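Local coordinates for Serine/threonine-protein kinase Tel1 (PDB 6SKY), which is a protein kinase of the ATM subfamily that phosphorylates serine and threonine and probably activates checkpoint signalling in response to DNA damage, at residues Gln2290-Phe2295 against Tyr2381-Ala2386. Residues are numbered along the deposited sequence; the frame is centred on the assembly and turned at random.
Sequences QVFHQF and YLLSLA
Phe2292 reaches from its helix across to Leu2383 and Ser2384, and its side chain makes the largest single contribution to the contact. Its CB sits 3.8 Å from Ser2384 CB. The backbones are close here, with Phe2292 CA and Ser2384 CA 5.2 Å apart. From there CG stands anti to the carbonyl carbon (chi1 -70°), a turn that brings a face of the ring over Leu2383 CB, the two side chains crossing at a slant. CG, CD2 and CE2 of the ring all border Leu2383 CB, with Phe2292 CD2 the closest to it at 3.9 Å. That methylene lies over the ring face, 17° off the normal and displaced toward the rim, in a CH-pi contact. Farther out, CE1 and CZ meet the leucine methyl CD1, with Phe2292 CE1 to Leu2383 CD1 measuring 4.0 Å. With an alanine at Phe2292, Leu2383 CB and CD1 would probably lose the ring they pack against and a gap would open between the helices.

One residue on, His2293 borders the same serine, its CB 4.0 Å from Ser2384 OG. No hydrogen bond spans the two segments; the imidazole instead uses ND1 to bind Asp2394 and stacks on His2391, tying this flank to the chain just beyond helix 2348-2387. Helix 2264-2279 also borders the phenylalanine, through Leu2279.

The segment axes approach to 8.1 Å, consistent with the small Ser2384 at the closest point of the backbones, and their directions run nearly antiparallel, at 152°. Helix 2286-2303 is thus packed against the C-terminal end of the long helix 2348-2387. Such close, largely apolar packing of near-antiparallel helices is characteristic of the TPR-like alpha solenoid of the FAT domain in PI3K-related kinases.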
# COMPACT_ATOMS: atom_id res chain seq x y z
N GLN A 2290 -8.57 29.66 -2.90
CA GLN A 2290 -7.77 28.58 -2.33
C GLN A 2290 -7.22 28.97 -0.96
O GLN A 2290 -7.27 28.17 -0.02
CB GLN A 2290 -6.65 28.21 -3.28
CG GLN A 2290 -5.73 27.11 -2.79
CD GLN A 2290 -6.41 25.77 -2.69
OE1 GLN A 2290 -7.12 25.49 -1.73
NE2 GLN A 2290 -6.19 24.92 -3.68
N VAL A 2291 -6.73 30.20 -0.82
CA VAL A 2291 -6.18 30.63 0.46
C VAL A 2291 -7.26 30.63 1.54
O VAL A 2291 -7.04 30.15 2.67
CB VAL A 2291 -5.52 32.01 0.32
CG1 VAL A 2291 -5.03 32.49 1.64
CG2 VAL A 2291 -4.38 31.93 -0.64
N PHE A 2292 -8.44 31.16 1.22
CA PHE A 2292 -9.50 31.28 2.21
C PHE A 2292 -10.06 29.92 2.60
O PHE A 2292 -10.35 29.68 3.77
CB PHE A 2292 -10.61 32.17 1.68
CG PHE A 2292 -10.24 33.60 1.57
CD1 PHE A 2292 -9.49 34.21 2.53
CD2 PHE A 2292 -10.66 34.35 0.49
CE1 PHE A 2292 -9.15 35.52 2.43
CE2 PHE A 2292 -10.32 35.66 0.38
CZ PHE A 2292 -9.57 36.25 1.35
N HIS A 2293 -10.22 29.02 1.63
CA HIS A 2293 -10.67 27.68 1.98
C HIS A 2293 -9.65 26.96 2.83
O HIS A 2293 -10.01 26.26 3.79
CB HIS A 2293 -10.97 26.89 0.72
CG HIS A 2293 -11.46 25.51 0.98
ND1 HIS A 2293 -12.74 25.25 1.41
CD2 HIS A 2293 -10.85 24.31 0.88
CE1 HIS A 2293 -12.90 23.95 1.57
NE2 HIS A 2293 -11.76 23.36 1.26
N GLN A 2294 -8.37 27.09 2.50
CA GLN A 2294 -7.30 26.54 3.33
C GLN A 2294 -7.44 26.98 4.77
O GLN A 2294 -7.44 26.16 5.70
CB GLN A 2294 -5.96 26.99 2.76
CG GLN A 2294 -4.78 26.20 3.22
CD GLN A 2294 -4.81 24.82 2.68
OE1 GLN A 2294 -4.90 24.61 1.48
NE2 GLN A 2294 -4.75 23.84 3.57
N PHE A 2295 -7.55 28.29 4.98
CA PHE A 2295 -7.58 28.81 6.34
C PHE A 2295 -8.85 28.39 7.07
O PHE A 2295 -8.81 28.07 8.27
CB PHE A 2295 -7.44 30.32 6.31
CG PHE A 2295 -6.93 30.89 7.58
CD1 PHE A 2295 -6.38 30.08 8.54
CD2 PHE A 2295 -7.01 32.23 7.82
CE1 PHE A 2295 -5.92 30.61 9.71
CE2 PHE A 2295 -6.54 32.76 8.99
CZ PHE A 2295 -6.00 31.95 9.93
N TYR A 2381 -14.98 30.88 5.63
CA TYR A 2381 -15.95 30.16 4.81
C TYR A 2381 -16.76 31.12 3.95
O TYR A 2381 -16.95 30.89 2.75
CB TYR A 2381 -16.88 29.33 5.69
CG TYR A 2381 -16.39 27.94 5.95
CD1 TYR A 2381 -15.83 27.19 4.95
CD2 TYR A 2381 -16.47 27.39 7.21
CE1 TYR A 2381 -15.37 25.94 5.18
CE2 TYR A 2381 -16.01 26.13 7.45
CZ TYR A 2381 -15.47 25.41 6.43
OH TYR A 2381 -15.00 24.15 6.67
N LEU A 2382 -17.23 32.21 4.55
CA LEU A 2382 -18.02 33.16 3.78
C LEU A 2382 -17.19 33.85 2.71
O LEU A 2382 -17.69 34.10 1.61
CB LEU A 2382 -18.66 34.18 4.70
CG LEU A 2382 -19.83 33.63 5.48
CD1 LEU A 2382 -20.38 34.70 6.36
CD2 LEU A 2382 -20.88 33.13 4.54
N LEU A 2383 -15.93 34.16 3.00
CA LEU A 2383 -15.09 34.78 1.98
C LEU A 2383 -14.76 33.80 0.86
O LEU A 2383 -14.66 34.20 -0.30
CB LEU A 2383 -13.81 35.31 2.60
CG LEU A 2383 -13.93 36.55 3.48
CD1 LEU A 2383 -12.58 36.89 4.04
CD2 LEU A 2383 -14.46 37.70 2.68
N SER A 2384 -14.58 32.53 1.19
CA SER A 2384 -14.27 31.55 0.17
C SER A 2384 -15.46 31.27 -0.74
O SER A 2384 -15.27 30.97 -1.92
CB SER A 2384 -13.81 30.25 0.81
OG SER A 2384 -14.22 29.15 0.04
N LEU A 2385 -16.68 31.33 -0.20
CA LEU A 2385 -17.85 31.15 -1.06
C LEU A 2385 -18.02 32.31 -2.02
O LEU A 2385 -18.49 32.12 -3.14
CB LEU A 2385 -19.10 30.99 -0.22
CG LEU A 2385 -19.30 29.65 0.45
CD1 LEU A 2385 -20.46 29.72 1.41
CD2 LEU A 2385 -19.55 28.61 -0.60
N ALA A 2386 -17.65 33.51 -1.61
CA ALA A 2386 -17.84 34.71 -2.41
C ALA A 2386 -16.76 34.91 -3.46
O ALA A 2386 -16.89 35.83 -4.27
CB ALA A 2386 -17.90 35.93 -1.51